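Local coordinates for uncharacterized conserved protein (Methanococcus maripaludis S2, PDB 3C2Q) that converts ornithine to proline with release of ammonia, using NAD(+) as cofactor, at residues B[280-283]-B[284-287]; B[301-305]-B[306-310]. One frame throughout, in Å; residues are numbered along the deposited sequence.

Interaction 1: B[280-283]-B[284-287]; sequences LSTL and LHSV
Thr-282 and His-285 meet through a side-chain cap at the start of helix 283-292. Thr-282 holds the N-cap position, and its OG1, turned opposite its own backbone N (chi1 171°), accepts the N-H of His-285, with OG1 to N 3.1 Å and an N-H...O angle of 157°. The backbone carbonyl of Thr-282 is gripped twice by Ser-286: OG donates to O at 2.7 Å, and its N donates to the same O at 3.1 Å, this N-H standing above the carbonyl plane. One residue on, Val-287 N donates to Leu-283 O in a nearly straight helical bond (173°). A water joins the loop to the helix, accepting from Thr-282 N at 3.0 Å and donating to Ser-286 OG, which therefore gives one bond and takes another. Apolar contacts lie around these bonds. The methyl CG2 of Thr-282 lies 3.7 Å from His-285 CB, and Leu-283 CD1 runs alongside Val-287 CG2 at 3.9 Å, while Leu-284 packs on Leu-284 of a second subunit. A valine in place of Thr-282 would probably keep much of the shape but leave the His-285 N-H without its capping acceptor. Thr-282, Leu-284 and His-285 probably bind NAD(+), as in related proteins, so the cap probably helps fix this strand-to-helix turn of the Rossmann domain where the dinucleotide would lie.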
loop_
_atom_site.group_PDB
_atom_site.type_symbol
_atom_site.label_atom_id
_atom_site.label_comp_id
_atom_site.label_asym_id
_atom_site.label_seq_id
_atom_site.Cartn_x
_atom_site.Cartn_y
_atom_site.Cartn_z
ATOM N N LEU B 280 11.105 13.558 -0.768
ATOM C CA LEU B 280 9.810 13.753 -0.093
ATOM C C LEU B 280 8.643 13.465 -1.045
ATOM O O LEU B 280 8.353 14.265 -1.937
ATOM C CB LEU B 280 9.674 15.195 0.431
ATOM C CG LEU B 280 10.745 15.726 1.402
ATOM C CD1 LEU B 280 10.694 17.251 1.599
ATOM C CD2 LEU B 280 10.526 14.991 2.724
ATOM N N SER B 281 7.996 12.311 -0.863
ATOM C CA SER B 281 6.765 11.998 -1.598
ATOM C C SER B 281 6.858 12.127 -3.130
ATOM O O SER B 281 6.060 12.845 -3.767
ATOM C CB SER B 281 5.625 12.899 -1.077
ATOM O OG SER B 281 4.399 12.294 -1.396
ATOM N N THR B 282 7.807 11.414 -3.736
ATOM C CA THR B 282 7.909 11.417 -5.172
ATOM C C THR B 282 8.646 10.168 -5.612
ATOM O O THR B 282 9.821 10.016 -5.346
ATOM C CB THR B 282 8.588 12.700 -5.768
ATOM O OG1 THR B 282 8.816 12.478 -7.165
ATOM C CG2 THR B 282 9.898 13.073 -5.057
ATOM N N LEU B 283 7.927 9.256 -6.228
ATOM C CA LEU B 283 8.528 8.047 -6.774
ATOM C C LEU B 283 9.483 8.398 -7.908
ATOM O O LEU B 283 10.624 7.966 -7.902
ATOM C CB LEU B 283 7.436 7.116 -7.291
ATOM C CG LEU B 283 7.948 5.813 -7.943
ATOM C CD1 LEU B 283 8.905 5.097 -7.044
ATOM C CD2 LEU B 283 6.696 4.947 -8.209
ATOM N N LEU B 284 8.990 9.182 -8.873
ATOM C CA LEU B 284 9.744 9.534 -10.063
ATOM C C LEU B 284 11.093 10.164 -9.727
ATOM O O LEU B 284 12.160 9.702 -10.196
ATOM C CB LEU B 284 8.934 10.517 -10.949
ATOM C CG LEU B 284 9.706 11.119 -12.169
ATOM C CD1 LEU B 284 10.119 10.037 -13.108
ATOM C CD2 LEU B 284 8.896 12.241 -12.900
ATOM N N HIS B 285 11.054 11.219 -8.917
ATOM C CA HIS B 285 12.265 11.930 -8.566
ATOM C C HIS B 285 13.149 11.217 -7.566
ATOM O O HIS B 285 14.376 11.408 -7.612
ATOM C CB HIS B 285 11.980 13.359 -8.077
ATOM C CG HIS B 285 11.729 14.332 -9.177
ATOM N ND1 HIS B 285 10.525 14.417 -9.836
ATOM C CD2 HIS B 285 12.522 15.283 -9.720
ATOM C CE1 HIS B 285 10.591 15.359 -10.755
ATOM N NE2 HIS B 285 11.786 15.908 -10.697
ATOM N N SER B 286 12.585 10.415 -6.673
ATOM C CA SER B 286 13.412 9.624 -5.742
ATOM C C SER B 286 14.327 8.677 -6.538
ATOM O O SER B 286 15.550 8.641 -6.346
ATOM C CB SER B 286 12.548 8.790 -4.776
ATOM O OG SER B 286 11.944 9.635 -3.804
ATOM N N VAL B 287 13.708 7.920 -7.421
ATOM C CA VAL B 287 14.443 6.940 -8.251
ATOM C C VAL B 287 15.383 7.651 -9.235
ATOM O O VAL B 287 16.540 7.230 -9.412
ATOM C CB VAL B 287 13.476 5.991 -8.993
ATOM C CG1 VAL B 287 14.258 5.084 -9.986
ATOM C CG2 VAL B 287 12.709 5.117 -7.957
HETATM O O HOH W 1 9.525 9.717 -1.946
#

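Interaction 2: B[301-305]-B[306-310]; sequences CVDIQ and PSTVT
Asp-303 turns its CG opposite the backbone N (chi1 -167°), which carries the carboxylate from the end of strand 298-303 to Thr-308, where OG1 lies beside its own N and opposite the carbonyl carbon (chi1 -67°). The two side chains cross at about a right angle, and OD2 sits 3.4 Å from Thr-308 CB. A water bridges the polar ends: it donates to Asp-303 OD2 at 2.6 Å and lies 2.7 Å from Thr-308 OG1. OD2 is also the acceptor of an Asx turn, taking the N-H of Gln-305 from above the carboxylate plane, with N to OD2 3.1 Å and an N-H...O angle of 151°. The other oxygen, OD1, is bonded to Ser-281 OG, so both ends of the carboxylate are held. In the backbone, Thr-308 N donates to Gln-305 O at 3.1 Å and closes the turn past Pro-306 into the helix. Farther back along the strand, Cys-301 SG rests 4.1 Å from Val-309 CG2, a methyl that also lies over the Cys-301 carbonyl. Gln-305 packs against Ser-307 of a second subunit. This is the strand-to-helix turn of the beta-alpha-beta unit formed by strand 298-303, helix 306-314 and strand 321-324. Asp-303 is inferred from relatives to bind NAD(+), and the Asx turn, bridging water and serine together would hold its carboxylate in a set orientation there.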
loop_
_atom_site.group_PDB
_atom_site.type_symbol
_atom_site.label_atom_id
_atom_site.label_comp_id
_atom_site.label_asym_id
_atom_site.label_seq_id
_atom_site.Cartn_x
_atom_site.Cartn_y
_atom_site.Cartn_z
ATOM N N CYS B 301 14.482 8.689 2.340
ATOM C CA CYS B 301 13.331 8.657 1.444
ATOM C C CYS B 301 12.055 8.549 2.278
ATOM O O CYS B 301 11.829 7.559 2.994
ATOM C CB CYS B 301 13.431 7.474 0.473
ATOM S SG CYS B 301 12.022 7.394 -0.699
ATOM N N VAL B 302 11.271 9.604 2.207
ATOM C CA VAL B 302 10.038 9.772 2.986
ATOM C C VAL B 302 8.838 9.620 2.060
ATOM O O VAL B 302 8.695 10.382 1.078
ATOM C CB VAL B 302 9.957 11.178 3.617
ATOM C CG1 VAL B 302 8.767 11.208 4.611
ATOM C CG2 VAL B 302 11.263 11.521 4.416
ATOM N N ASP B 303 7.974 8.639 2.335
ATOM C CA ASP B 303 6.744 8.559 1.554
ATOM C C ASP B 303 5.698 7.843 2.374
ATOM O O ASP B 303 6.049 7.067 3.265
ATOM C CB ASP B 303 6.909 7.841 0.190
ATOM C CG ASP B 303 5.643 8.082 -0.739
ATOM O OD1 ASP B 303 5.019 9.180 -0.714
ATOM O OD2 ASP B 303 5.132 7.161 -1.331
ATOM N N ILE B 304 4.440 8.044 2.041
ATOM C CA ILE B 304 3.387 7.306 2.742
ATOM C C ILE B 304 3.230 5.863 2.230
ATOM O O ILE B 304 2.601 5.025 2.908
ATOM C CB ILE B 304 2.048 8.072 2.735
ATOM C CG1 ILE B 304 1.157 7.586 3.924
ATOM C CG2 ILE B 304 1.370 8.004 1.321
ATOM C CD1 ILE B 304 -0.057 8.518 4.277
ATOM N N GLN B 305 3.765 5.584 1.027
ATOM C CA GLN B 305 3.651 4.254 0.386
ATOM C C GLN B 305 4.947 3.483 0.586
ATOM O O GLN B 305 5.985 3.904 0.066
ATOM C CB GLN B 305 3.317 4.391 -1.130
ATOM C CG GLN B 305 2.009 5.163 -1.362
ATOM C CD GLN B 305 1.566 5.249 -2.825
ATOM O OE1 GLN B 305 2.356 5.559 -3.714
ATOM N NE2 GLN B 305 0.278 5.022 -3.060
ATOM N N PRO B 306 4.908 2.370 1.350
ATOM C CA PRO B 306 6.180 1.629 1.501
ATOM C C PRO B 306 6.710 1.127 0.152
ATOM O O PRO B 306 7.917 1.109 -0.043
ATOM C CB PRO B 306 5.831 0.470 2.435
ATOM C CG PRO B 306 4.297 0.323 2.367
ATOM C CD PRO B 306 3.790 1.739 2.098
ATOM N N SER B 307 5.829 0.810 -0.790
ATOM C CA SER B 307 6.284 0.337 -2.097
ATOM C C SER B 307 7.201 1.349 -2.818
ATOM O O SER B 307 8.129 0.954 -3.565
ATOM C CB SER B 307 5.085 -0.090 -2.964
ATOM O OG SER B 307 4.365 1.059 -3.337
ATOM N N THR B 308 7.011 2.650 -2.563
ATOM C CA THR B 308 7.909 3.657 -3.131
ATOM C C THR B 308 9.353 3.532 -2.654
ATOM O O THR B 308 10.297 3.589 -3.473
ATOM C CB THR B 308 7.338 5.114 -2.943
ATOM O OG1 THR B 308 6.159 5.210 -3.741
ATOM C CG2 THR B 308 8.331 6.209 -3.426
ATOM N N VAL B 309 9.544 3.360 -1.345
ATOM C CA VAL B 309 10.869 3.234 -0.795
ATOM C C VAL B 309 11.466 1.911 -1.279
ATOM O O VAL B 309 12.642 1.839 -1.625
ATOM C CB VAL B 309 10.855 3.221 0.742
ATOM C CG1 VAL B 309 12.286 3.249 1.266
ATOM C CG2 VAL B 309 10.054 4.432 1.289
ATOM N N THR B 310 10.653 0.862 -1.307
ATOM C CA THR B 310 11.166 -0.443 -1.764
ATOM C C THR B 310 11.602 -0.381 -3.252
ATOM O O THR B 310 12.613 -1.008 -3.641
ATOM C CB THR B 310 10.108 -1.546 -1.548
ATOM O OG1 THR B 310 9.916 -1.730 -0.129
ATOM C CG2 THR B 310 10.614 -2.855 -2.111
HETATM O O HOH W 2 5.131 7.689 -3.911
#

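Interaction 1 precedes interaction 2 along the chain, and their centres lie 9 Å apart in the Rossmann domain. Each is a strand-to-helix turn at the C-terminal end of a strand of the parallel sheet: strand 276-280 leads into helix 283-292, and the neighbouring strand 298-303 into helix 306-314. The turns touch directly. Ser-281 N lies 2.8 Å from Val-302 O, a probable hydrogen bond, and Leu-283 CA packs against Thr-308 CG2. Both contain residues assigned to NAD(+) binding by similarity and both touch a second subunit, so the probable cofactor site at the C-terminal ends of these two neighbouring strands lies close to a subunit interface.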